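Local coordinates for soluble lytic murein transglycosylase (Escherichia coli, PDB 1QSA), which cleaves the glycosidic bonds between N-acetylmuramic acid and N-acetylglucosamine in peptidoglycan, forming a 1,6-anhydro bond in the N-acetylmuramic acid residue, at residues A[411-416]-A[439-444]; A[419-424]-A[445-450]. All coordinates share one frame; numbering follows the deposited sequence.

Contact 1. Residues A[411-416]-A[439-444]; sequences KSKTEQ and GKLWDH
Lys413 reaches over to Gly439 and Lys440 and shows how a long side chain can follow a turn of backbone without a direct hydrogen bond to it. From CB, chi1 of -103° puts CG away from any staggered position, 3.7 Å from Gly439 O. The chain then runs extended: CD passes the same carbonyl oxygen, and CE comes closest, 3.0 Å from Gly439 O. At the tip, NZ stands 3.6 Å from Lys440 O and is joined to it by water 1, which accepts from Lys413 NZ at 3.2 Å and donates to Lys440 O at 2.7 Å. The contact brings a helix start beside a helix end, within the helical L domain of this alpha-superhelical protein: Ser412 and Glu415 form a capping box at the start of helix 413-425, while Lys440, with positive phi, closes helix 429-438 in a Schellman motif. Deeper in, Gln416 OE1 lies 3.1 Å from Gly439 CA, where a CB on Gly439 would collide with that oxygen, and Gln416 NE2 donates to Val408 O. An alanine in place of Gln416 would probably leave Val408 O without that donor and open a gap beside Gly439. Leu441 packs alongside with its two methyls, CD2 4.1 Å from Lys413 O and CD1 4.0 Å from Gln416 C.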
loop_
_atom_site.group_PDB
_atom_site.type_symbol
_atom_site.label_atom_id
_atom_site.label_comp_id
_atom_site.label_asym_id
_atom_site.label_seq_id
_atom_site.Cartn_x
_atom_site.Cartn_y
_atom_site.Cartn_z
ATOM N N LYS A 411 5.129 -10.589 19.807
ATOM C CA LYS A 411 6.086 -11.599 20.245
ATOM C C LYS A 411 7.470 -10.984 20.212
ATOM O O LYS A 411 7.663 -9.923 19.609
ATOM C CB LYS A 411 6.047 -12.827 19.325
ATOM C CG LYS A 411 4.687 -13.493 19.209
ATOM C CD LYS A 411 4.135 -13.915 20.563
ATOM C CE LYS A 411 2.778 -14.589 20.406
ATOM N NZ LYS A 411 1.758 -13.669 19.831
ATOM N N SER A 412 8.435 -11.635 20.858
ATOM C CA SER A 412 9.802 -11.125 20.872
ATOM C C SER A 412 10.424 -11.325 19.495
ATOM O O SER A 412 9.928 -12.120 18.697
ATOM C CB SER A 412 10.648 -11.858 21.912
ATOM O OG SER A 412 10.912 -13.193 21.512
ATOM N N LYS A 413 11.518 -10.619 19.221
ATOM C CA LYS A 413 12.191 -10.756 17.936
ATOM C C LYS A 413 12.669 -12.191 17.745
ATOM O O LYS A 413 12.637 -12.721 16.635
ATOM C CB LYS A 413 13.375 -9.782 17.822
ATOM C CG LYS A 413 13.092 -8.563 16.970
ATOM C CD LYS A 413 14.391 -7.913 16.506
ATOM C CE LYS A 413 14.161 -6.995 15.304
ATOM N NZ LYS A 413 15.430 -6.568 14.646
ATOM N N THR A 414 13.108 -12.820 18.835
ATOM C CA THR A 414 13.577 -14.201 18.793
ATOM C C THR A 414 12.434 -15.131 18.418
ATOM O O THR A 414 12.600 -16.015 17.571
ATOM C CB THR A 414 14.183 -14.634 20.149
ATOM O OG1 THR A 414 15.343 -13.836 20.416
ATOM C CG2 THR A 414 14.583 -16.107 20.121
ATOM N N GLU A 415 11.281 -14.934 19.056
ATOM C CA GLU A 415 10.103 -15.745 18.766
ATOM C C GLU A 415 9.642 -15.516 17.326
ATOM O O GLU A 415 9.302 -16.473 16.630
ATOM C CB GLU A 415 8.965 -15.428 19.741
ATOM C CG GLU A 415 9.222 -15.913 21.168
ATOM C CD GLU A 415 8.182 -15.435 22.175
ATOM O OE1 GLU A 415 7.656 -14.307 22.036
ATOM O OE2 GLU A 415 7.905 -16.191 23.132
ATOM N N GLN A 416 9.662 -14.264 16.871
ATOM C CA GLN A 416 9.240 -13.965 15.494
ATOM C C GLN A 416 10.179 -14.608 14.462
ATOM O O GLN A 416 9.724 -15.073 13.400
ATOM C CB GLN A 416 9.092 -12.455 15.291
ATOM C CG GLN A 416 7.930 -11.875 16.106
ATOM C CD GLN A 416 7.959 -10.361 16.204
ATOM O OE1 GLN A 416 9.019 -9.767 16.372
ATOM N NE2 GLN A 416 6.788 -9.730 16.133
ATOM N N GLY A 439 8.492 -8.932 12.546
ATOM C CA GLY A 439 9.602 -8.760 13.466
ATOM C C GLY A 439 10.675 -7.800 12.995
ATOM O O GLY A 439 11.683 -7.624 13.689
ATOM N N LYS A 440 10.470 -7.204 11.816
ATOM C CA LYS A 440 11.434 -6.273 11.212
ATOM C C LYS A 440 12.810 -6.930 11.145
ATOM O O LYS A 440 13.828 -6.296 11.417
ATOM C CB LYS A 440 11.493 -4.953 11.996
ATOM C CG LYS A 440 10.191 -4.182 11.997
ATOM C CD LYS A 440 10.311 -2.901 12.813
ATOM C CE LYS A 440 9.002 -2.120 12.807
ATOM N NZ LYS A 440 8.622 -1.687 11.426
ATOM N N LEU A 441 12.816 -8.207 10.761
ATOM C CA LEU A 441 14.024 -9.030 10.650
ATOM C C LEU A 441 14.607 -8.807 9.262
ATOM O O LEU A 441 14.762 -9.745 8.475
ATOM C CB LEU A 441 13.635 -10.511 10.829
ATOM C CG LEU A 441 12.816 -10.846 12.089
ATOM C CD1 LEU A 441 12.329 -12.306 12.028
ATOM C CD2 LEU A 441 13.664 -10.614 13.322
ATOM N N TRP A 442 14.994 -7.563 8.994
ATOM C CA TRP A 442 15.473 -7.181 7.674
ATOM C C TRP A 442 16.732 -7.861 7.178
ATOM O O TRP A 442 16.956 -7.938 5.969
ATOM C CB TRP A 442 15.609 -5.658 7.588
ATOM C CG TRP A 442 14.383 -4.875 8.041
ATOM C CD1 TRP A 442 14.374 -3.771 8.853
ATOM C CD2 TRP A 442 13.010 -5.127 7.699
ATOM N NE1 TRP A 442 13.085 -3.324 9.037
ATOM C CE2 TRP A 442 12.229 -4.136 8.339
ATOM C CE3 TRP A 442 12.363 -6.093 6.915
ATOM C CZ2 TRP A 442 10.837 -4.085 8.220
ATOM C CZ3 TRP A 442 10.975 -6.042 6.796
ATOM C CH2 TRP A 442 10.230 -5.045 7.447
ATOM N N ASP A 443 17.571 -8.330 8.100
ATOM C CA ASP A 443 18.800 -9.005 7.715
ATOM C C ASP A 443 18.686 -10.531 7.682
ATOM O O ASP A 443 19.666 -11.210 7.370
ATOM C CB ASP A 443 19.975 -8.557 8.596
ATOM C CG ASP A 443 20.321 -7.090 8.405
ATOM O OD1 ASP A 443 20.463 -6.647 7.246
ATOM O OD2 ASP A 443 20.448 -6.368 9.419
ATOM N N HIS A 444 17.504 -11.073 8.003
ATOM C CA HIS A 444 17.283 -12.528 7.925
ATOM C C HIS A 444 16.893 -12.818 6.468
ATOM O O HIS A 444 15.772 -13.246 6.162
ATOM C CB HIS A 444 16.157 -12.963 8.868
ATOM C CG HIS A 444 16.578 -13.073 10.296
ATOM N ND1 HIS A 444 16.989 -11.985 11.041
ATOM C CD2 HIS A 444 16.655 -14.143 11.123
ATOM C CE1 HIS A 444 17.299 -12.383 12.264
ATOM N NE2 HIS A 444 17.107 -13.686 12.336
HETATM O O HOH W 1 14.999 -4.186 12.627
#

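Contact 2. Residues A[419-424]-A[445-450]; sequences LARYAF and LEERFP. With SO4 (sulfate ion), chain B; SO4 (sulfate ion), chain H.
Arg421 NH1 bonds to two consecutive glutamates, illustrating how one nitrogen can tie helix 413-425 to the short helix 445-448 by a salt-bridge network. The bond from Arg421 NH1 to Glu447 OE2, 3.0 Å long, is nearly straight at 165° and meets the oxygen close to its C-O axis. The second, from Arg421 NH1 to Glu446 OE1, is also 3.0 Å, but the donor stands above the carboxylate, 67° out of its plane. Both acceptors lie in the guanidinium plane, at its edge. A bend at chi2 (65°) carries Arg421 CD to 3.3 Å from Glu447 OE2, and water 2 completes the link, accepting from Arg421 NH2 at 3.0 Å and donating to Glu446 OE2 at 2.8 Å.

Phe424 CD2, from the same helix, sits over the centre of one guanidinium face, backing the group while its edge meets the carboxylates. The CE1 and CZ side of the ring packs across the contact: CE1 is 3.4 Å from Glu446 O, CZ is 3.7 Å from Glu446 CG, and CE1 also meets Pro450 CB. Ala420 adds a looser touch on Glu447.

Arg448 turns away from helix 413-425 and grips two sulfates, probably from the crystallisation liquor, whose further partners include Arg476 and Tyr597. Beyond it, Arg448 O accepts from Arg476 NE and Pro450 touches Trp481, two residues of the Slt-type region. The arrangement is a salt-bridge network joining helix 413-425 of the L domain to the short helix 445-448, which leads on toward the Slt-type domain.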
loop_
_atom_site.group_PDB
_atom_site.type_symbol
_atom_site.label_atom_id
_atom_site.label_comp_id
_atom_site.label_asym_id
_atom_site.label_seq_id
_atom_site.Cartn_x
_atom_site.Cartn_y
_atom_site.Cartn_z
ATOM N N LEU A 419 9.396 -18.347 14.428
ATOM C CA LEU A 419 8.169 -18.549 13.660
ATOM C C LEU A 419 8.449 -18.406 12.151
ATOM O O LEU A 419 7.960 -19.193 11.338
ATOM C CB LEU A 419 7.069 -17.576 14.132
ATOM C CG LEU A 419 6.422 -17.908 15.493
ATOM C CD1 LEU A 419 5.511 -16.779 15.958
ATOM C CD2 LEU A 419 5.635 -19.220 15.377
ATOM N N ALA A 420 9.261 -17.418 11.781
ATOM C CA ALA A 420 9.621 -17.226 10.374
ATOM C C ALA A 420 10.322 -18.490 9.847
ATOM O O ALA A 420 9.958 -19.021 8.796
ATOM C CB ALA A 420 10.543 -16.005 10.216
ATOM N N ARG A 421 11.267 -19.015 10.628
ATOM C CA ARG A 421 12.014 -20.209 10.215
ATOM C C ARG A 421 11.140 -21.461 10.200
ATOM O O ARG A 421 11.315 -22.322 9.349
ATOM C CB ARG A 421 13.233 -20.418 11.116
ATOM C CG ARG A 421 14.150 -21.544 10.650
ATOM C CD ARG A 421 14.781 -21.217 9.305
ATOM N NE ARG A 421 15.412 -22.387 8.690
ATOM C CZ ARG A 421 16.313 -22.323 7.714
ATOM N NH1 ARG A 421 16.700 -21.146 7.234
ATOM N NH2 ARG A 421 16.824 -23.443 7.214
ATOM N N TYR A 422 10.197 -21.547 11.137
ATOM C CA TYR A 422 9.274 -22.685 11.203
ATOM C C TYR A 422 8.429 -22.700 9.914
ATOM O O TYR A 422 8.271 -23.731 9.272
ATOM C CB TYR A 422 8.365 -22.557 12.422
ATOM C CG TYR A 422 7.456 -23.740 12.619
ATOM C CD1 TYR A 422 7.895 -24.866 13.307
ATOM C CD2 TYR A 422 6.151 -23.729 12.130
ATOM C CE1 TYR A 422 7.050 -25.961 13.506
ATOM C CE2 TYR A 422 5.294 -24.824 12.323
ATOM C CZ TYR A 422 5.758 -25.931 13.010
ATOM O OH TYR A 422 4.933 -27.021 13.203
ATOM N N ALA A 423 7.941 -21.527 9.515
ATOM C CA ALA A 423 7.153 -21.404 8.287
ATOM C C ALA A 423 8.029 -21.770 7.084
ATOM O O ALA A 423 7.625 -22.557 6.233
ATOM C CB ALA A 423 6.625 -19.983 8.162
ATOM N N PHE A 424 9.242 -21.213 7.044
ATOM C CA PHE A 424 10.211 -21.486 5.981
ATOM C C PHE A 424 10.478 -23.000 5.871
ATOM O O PHE A 424 10.463 -23.553 4.776
ATOM C CB PHE A 424 11.517 -20.701 6.263
ATOM C CG PHE A 424 12.619 -20.947 5.265
ATOM C CD1 PHE A 424 12.745 -20.145 4.131
ATOM C CD2 PHE A 424 13.544 -21.979 5.461
ATOM C CE1 PHE A 424 13.776 -20.362 3.205
ATOM C CE2 PHE A 424 14.582 -22.201 4.535
ATOM C CZ PHE A 424 14.694 -21.391 3.405
ATOM N N LEU A 445 17.845 -12.605 5.569
ATOM C CA LEU A 445 17.585 -12.746 4.141
ATOM C C LEU A 445 17.026 -14.060 3.621
ATOM O O LEU A 445 16.206 -14.052 2.699
ATOM C CB LEU A 445 18.814 -12.320 3.319
ATOM C CG LEU A 445 19.313 -10.889 3.545
ATOM C CD1 LEU A 445 20.480 -10.593 2.587
ATOM C CD2 LEU A 445 18.186 -9.882 3.351
ATOM N N GLU A 446 17.450 -15.185 4.195
ATOM C CA GLU A 446 16.973 -16.477 3.705
ATOM C C GLU A 446 15.459 -16.624 3.864
ATOM O O GLU A 446 14.788 -17.127 2.967
ATOM C CB GLU A 446 17.700 -17.646 4.394
ATOM C CG GLU A 446 17.499 -18.934 3.618
ATOM C CD GLU A 446 18.304 -20.108 4.121
ATOM O OE1 GLU A 446 18.721 -20.104 5.296
ATOM O OE2 GLU A 446 18.508 -21.044 3.316
ATOM N N GLU A 447 14.938 -16.186 5.010
ATOM C CA GLU A 447 13.504 -16.262 5.294
ATOM C C GLU A 447 12.713 -15.190 4.553
ATOM O O GLU A 447 11.530 -15.382 4.242
ATOM C CB GLU A 447 13.236 -16.172 6.804
ATOM C CG GLU A 447 13.770 -17.362 7.631
ATOM C CD GLU A 447 15.271 -17.324 7.847
ATOM O OE1 GLU A 447 15.861 -16.226 7.876
ATOM O OE2 GLU A 447 15.875 -18.403 8.007
ATOM N N ARG A 448 13.363 -14.063 4.262
ATOM C CA ARG A 448 12.715 -12.978 3.523
ATOM C C ARG A 448 12.631 -13.285 2.021
ATOM O O ARG A 448 11.761 -12.756 1.326
ATOM C CB ARG A 448 13.506 -11.663 3.663
ATOM C CG ARG A 448 13.552 -11.057 5.084
ATOM C CD ARG A 448 14.253 -9.677 5.078
ATOM N NE ARG A 448 13.508 -8.717 4.279
ATOM C CZ ARG A 448 14.054 -7.719 3.585
ATOM N NH1 ARG A 448 15.363 -7.481 3.646
ATOM N NH2 ARG A 448 13.282 -6.927 2.857
ATOM N N PHE A 449 13.552 -14.103 1.512
ATOM C CA PHE A 449 13.586 -14.391 0.083
ATOM C C PHE A 449 13.679 -15.879 -0.182
ATOM O O PHE A 449 14.650 -16.364 -0.769
ATOM C CB PHE A 449 14.764 -13.619 -0.538
ATOM C CG PHE A 449 14.650 -12.133 -0.352
ATOM C CD1 PHE A 449 13.731 -11.402 -1.112
ATOM C CD2 PHE A 449 15.356 -11.482 0.670
ATOM C CE1 PHE A 449 13.504 -10.043 -0.845
ATOM C CE2 PHE A 449 15.140 -10.131 0.948
ATOM C CZ PHE A 449 14.208 -9.407 0.192
ATOM N N PRO A 450 12.620 -16.621 0.187
ATOM C CA PRO A 450 12.607 -18.069 -0.016
ATOM C C PRO A 450 12.518 -18.461 -1.487
ATOM O O PRO A 450 11.941 -17.718 -2.285
ATOM C CB PRO A 450 11.354 -18.499 0.740
ATOM C CG PRO A 450 10.423 -17.327 0.549
ATOM C CD PRO A 450 11.351 -16.155 0.792
HETATM S S SO4 B . 16.042 -4.634 1.159
HETATM O O1 SO4 B . 16.500 -4.568 -0.243
HETATM O O2 SO4 B . 16.727 -5.747 1.845
HETATM O O3 SO4 B . 16.385 -3.360 1.814
HETATM O O4 SO4 B . 14.582 -4.825 1.224
HETATM S S SO4 H . 9.570 -6.456 2.373
HETATM O O1 SO4 H . 10.810 -6.344 1.581
HETATM O O2 SO4 H . 8.913 -5.138 2.451
HETATM O O3 SO4 H . 8.664 -7.418 1.723
HETATM O O4 SO4 H . 9.900 -6.926 3.727
HETATM O O HOH W 2 18.170 -23.504 4.531
#

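Both contacts use helix 413-425, contact 1 at its start and contact 2 further along, and their partner segments follow one another directly in the chain, so the same helix is met first by a loop and then by the short helix 445-448. Their centres lie 10 Å apart, and Trp442 O probably accepts a hydrogen bond from Arg448 NH1, joining them. The chemistry differs. Contact 1 has a buried interior of glycine, glutamine and leucine, with exposed lysines at its margin and no direct hydrogen bond between its segments. Contact 2 is only partly buried, yet charged groups pair directly across it, beside an aromatic ring.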